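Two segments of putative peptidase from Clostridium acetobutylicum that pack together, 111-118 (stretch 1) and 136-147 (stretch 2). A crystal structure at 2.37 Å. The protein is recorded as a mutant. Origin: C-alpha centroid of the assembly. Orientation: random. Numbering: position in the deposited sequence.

Stretch 1 (111-118) ELKPYLHT
Stretch 2, residues 136-147: NWGFSLTQNKFD

E111 and L112 belong to a helix that begins earlier in the chain; K113 to Y115 form a 3-10 segment, and the chain then extends into a short strand, L116 and H117. Stretch 2 arrives extended through N136 to G138, forms the strand F139 and S140, and enters a helix at Q143. The two strands run parallel, L116 beside F139 (CA-CA 5.0 Å) and H117 beside S140 (CA-CA 4.6 Å), and the contact buries 674 Å². Their backbones (phi/psi -98/143 at L116, -134/128 at H117, -121/139 at F139, -106/146 at S140) allow a ladder of three hydrogen bonds: F139 N to Y115 O (3.0 Å), H117 N to F139 O (2.8 Å) and L141 N to H117 O (3.0 Å). H117, with chi1 m and chi2 75°, also directs its ring to the carbonyl of F139, ND1 donating to F139 O at 3.3 Å, so this oxygen accepts from both the backbone and the side chain of one residue.

T118 and Y115 lose the most surface to the other stretch, followed by W137. Y115 (phi/psi -92/3, chi1 m, chi2 85°) ends the 3-10 segment, its N bonded to L112 O at 2.7 Å, and points toward stretch 2. W137 (chi1 p, chi2 -89°) places its indole against one face of that ring: the tyrosine ring and the six-membered ring form an offset stack, centroids 4.1 Å apart and planes at 7°, with Y115 CD2 3.4 Å from W137 CE2. Y115 CB also lies over the indole face, 4.0 Å from the six-membered centroid, while L112 CD1 meets the indole edge at W137 CH2 (4.1 Å). G138 beside the stack has no side chain; an ideal CB there would lie only 3.2 Å from H117 CE1.

Beyond the ladder, T118 (phi/psi -130/179, chi1 p) points toward stretch 2 and offers it both polar and apolar surface. Its OG1 donates to Q143 OE1 at 2.6 Å, a short bond reached by the glutamine's t, p side chain with chi3 53°; Q143 NE2 in turn donates to D147 OD1 at 2.7 Å. The T118 methyl, CG2, lies 3.8 Å from both L141 CD2 and F146 CB. T142 caps the helix, its OG1 accepting from K145 N at 3.0 Å, and one turn on F146 (chi1 t, chi2 -86°) faces stretch 1. L116 (m, t), on the same sheet face as F139, fills the space between: its CD2 packs on F139 CB at 3.8 Å, its CB on L141 CD2 at 4.0 Å and its CD1 on F146 CE2 at 3.8 Å.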

# COMPACT_ATOMS: atom_id res chain seq x y z
N GLU A 111 51.68 27.84 -16.55
CA GLU A 111 51.63 28.00 -15.09
C GLU A 111 50.21 28.42 -14.68
O GLU A 111 49.77 28.07 -13.60
CB GLU A 111 52.69 29.01 -14.55
CG GLU A 111 53.77 29.42 -15.52
CD GLU A 111 54.93 30.19 -14.88
OE1 GLU A 111 55.82 29.55 -14.26
OE2 GLU A 111 54.99 31.43 -15.06
N LEU A 112 49.52 29.17 -15.55
CA LEU A 112 48.14 29.60 -15.30
C LEU A 112 47.13 28.44 -15.42
O LEU A 112 46.22 28.31 -14.58
CB LEU A 112 47.74 30.72 -16.27
CG LEU A 112 46.45 31.54 -16.04
CD1 LEU A 112 46.38 32.17 -14.66
CD2 LEU A 112 46.33 32.61 -17.12
N LYS A 113 47.32 27.60 -16.45
CA LYS A 113 46.38 26.52 -16.81
C LYS A 113 45.79 25.73 -15.63
O LYS A 113 44.59 25.48 -15.60
CB LYS A 113 47.00 25.55 -17.83
CG LYS A 113 46.95 26.03 -19.30
CD LYS A 113 47.39 24.89 -20.25
CE LYS A 113 47.57 25.36 -21.70
NZ LYS A 113 47.81 24.24 -22.66
N PRO A 114 46.62 25.36 -14.64
CA PRO A 114 46.03 24.59 -13.54
C PRO A 114 44.97 25.34 -12.73
O PRO A 114 44.11 24.69 -12.16
CB PRO A 114 47.25 24.22 -12.67
CG PRO A 114 48.41 24.50 -13.51
CD PRO A 114 48.04 25.62 -14.39
N TYR A 115 45.02 26.68 -12.72
CA TYR A 115 44.01 27.50 -12.03
C TYR A 115 42.82 27.93 -12.92
O TYR A 115 41.95 28.67 -12.48
CB TYR A 115 44.65 28.76 -11.45
CG TYR A 115 45.80 28.46 -10.54
CD1 TYR A 115 47.08 28.26 -11.04
CD2 TYR A 115 45.60 28.37 -9.16
CE1 TYR A 115 48.13 27.98 -10.19
CE2 TYR A 115 46.63 28.11 -8.29
CZ TYR A 115 47.90 27.91 -8.81
OH TYR A 115 48.93 27.63 -7.95
N LEU A 116 42.79 27.47 -14.17
CA LEU A 116 41.72 27.78 -15.12
C LEU A 116 40.73 26.63 -15.13
O LEU A 116 41.15 25.48 -15.01
CB LEU A 116 42.30 28.00 -16.53
CG LEU A 116 43.29 29.17 -16.65
CD1 LEU A 116 43.82 29.38 -18.09
CD2 LEU A 116 42.64 30.44 -16.09
N HIS A 117 39.43 26.93 -15.27
CA HIS A 117 38.35 25.91 -15.27
C HIS A 117 37.36 26.15 -16.39
O HIS A 117 36.83 27.25 -16.53
CB HIS A 117 37.65 25.88 -13.91
CG HIS A 117 38.60 25.70 -12.77
ND1 HIS A 117 39.42 26.73 -12.33
CD2 HIS A 117 38.94 24.61 -12.05
CE1 HIS A 117 40.20 26.28 -11.37
NE2 HIS A 117 39.93 25.00 -11.18
N THR A 118 37.10 25.11 -17.17
CA THR A 118 36.16 25.13 -18.30
C THR A 118 35.19 23.94 -18.21
O THR A 118 35.24 23.14 -17.27
CB THR A 118 36.91 25.05 -19.66
OG1 THR A 118 37.67 23.84 -19.72
CG2 THR A 118 37.85 26.22 -19.84
N ASN A 136 42.40 29.11 -1.65
CA ASN A 136 42.60 28.76 -3.04
C ASN A 136 42.23 29.94 -3.95
O ASN A 136 41.79 31.00 -3.46
CB ASN A 136 41.70 27.56 -3.35
CG ASN A 136 42.12 26.81 -4.62
OD1 ASN A 136 43.20 27.04 -5.18
ND2 ASN A 136 41.23 25.93 -5.10
N TRP A 137 42.45 29.79 -5.26
CA TRP A 137 42.02 30.79 -6.24
C TRP A 137 41.83 30.20 -7.64
O TRP A 137 42.54 29.29 -8.05
CB TRP A 137 42.96 32.01 -6.28
CG TRP A 137 44.34 31.78 -6.83
CD1 TRP A 137 45.42 31.39 -6.13
CD2 TRP A 137 44.77 31.95 -8.19
NE1 TRP A 137 46.51 31.28 -6.96
CE2 TRP A 137 46.14 31.63 -8.23
CE3 TRP A 137 44.14 32.33 -9.37
CZ2 TRP A 137 46.89 31.68 -9.41
CZ3 TRP A 137 44.90 32.39 -10.56
CH2 TRP A 137 46.26 32.06 -10.56
N GLY A 138 40.86 30.71 -8.37
CA GLY A 138 40.63 30.20 -9.71
C GLY A 138 39.91 31.15 -10.64
O GLY A 138 39.26 32.09 -10.20
N PHE A 139 40.07 30.90 -11.93
CA PHE A 139 39.32 31.60 -12.95
C PHE A 139 38.54 30.57 -13.76
O PHE A 139 39.08 29.49 -14.10
CB PHE A 139 40.22 32.38 -13.90
CG PHE A 139 40.76 33.66 -13.34
CD1 PHE A 139 40.04 34.84 -13.48
CD2 PHE A 139 41.96 33.68 -12.65
CE1 PHE A 139 40.53 36.04 -12.96
CE2 PHE A 139 42.46 34.87 -12.12
CZ PHE A 139 41.74 36.05 -12.28
N SER A 140 37.28 30.91 -14.08
CA SER A 140 36.48 30.11 -14.98
C SER A 140 36.37 30.81 -16.34
O SER A 140 36.34 32.03 -16.42
CB SER A 140 35.10 29.94 -14.39
OG SER A 140 35.12 28.97 -13.37
N LEU A 141 36.31 30.03 -17.42
CA LEU A 141 36.09 30.58 -18.78
C LEU A 141 35.50 29.54 -19.71
O LEU A 141 35.46 28.34 -19.37
CB LEU A 141 37.38 31.11 -19.39
CG LEU A 141 38.49 30.13 -19.73
CD1 LEU A 141 39.49 30.83 -20.62
CD2 LEU A 141 39.15 29.55 -18.46
N THR A 142 35.02 29.97 -20.88
CA THR A 142 34.46 28.99 -21.79
C THR A 142 35.62 28.22 -22.38
O THR A 142 36.74 28.74 -22.51
CB THR A 142 33.56 29.57 -22.92
OG1 THR A 142 34.35 30.29 -23.90
CG2 THR A 142 32.39 30.41 -22.31
N GLN A 143 35.34 26.95 -22.67
CA GLN A 143 36.29 26.12 -23.38
C GLN A 143 36.67 26.80 -24.69
O GLN A 143 37.83 26.83 -25.04
CB GLN A 143 35.69 24.74 -23.69
CG GLN A 143 36.66 23.75 -24.31
CD GLN A 143 37.79 23.41 -23.36
OE1 GLN A 143 37.56 23.01 -22.20
NE2 GLN A 143 39.01 23.58 -23.85
N ASN A 144 35.69 27.36 -25.41
CA ASN A 144 35.97 27.97 -26.71
C ASN A 144 36.99 29.11 -26.57
O ASN A 144 37.90 29.24 -27.42
CB ASN A 144 34.70 28.46 -27.42
CG ASN A 144 33.83 27.32 -27.96
OD1 ASN A 144 34.34 26.25 -28.32
ND2 ASN A 144 32.50 27.56 -28.04
N LYS A 145 36.85 29.90 -25.50
CA LYS A 145 37.77 31.03 -25.24
C LYS A 145 39.11 30.51 -24.75
O LYS A 145 40.15 31.05 -25.10
CB LYS A 145 37.17 32.03 -24.25
CG LYS A 145 38.19 33.01 -23.65
N PHE A 146 39.08 29.46 -23.94
CA PHE A 146 40.30 28.78 -23.53
C PHE A 146 41.10 28.31 -24.74
O PHE A 146 42.29 28.56 -24.83
CB PHE A 146 39.98 27.56 -22.67
CG PHE A 146 41.19 26.85 -22.16
CD1 PHE A 146 41.81 25.88 -22.93
CD2 PHE A 146 41.72 27.16 -20.92
CE1 PHE A 146 42.93 25.22 -22.47
CE2 PHE A 146 42.84 26.50 -20.44
CZ PHE A 146 43.45 25.53 -21.22
N ASP A 147 40.43 27.64 -25.67
CA ASP A 147 41.07 27.09 -26.87
C ASP A 147 41.74 28.14 -27.75
O ASP A 147 42.62 27.81 -28.53
CB ASP A 147 40.06 26.32 -27.72
CG ASP A 147 39.49 25.08 -27.04
OD1 ASP A 147 40.16 24.52 -26.13
OD2 ASP A 147 38.37 24.68 -27.44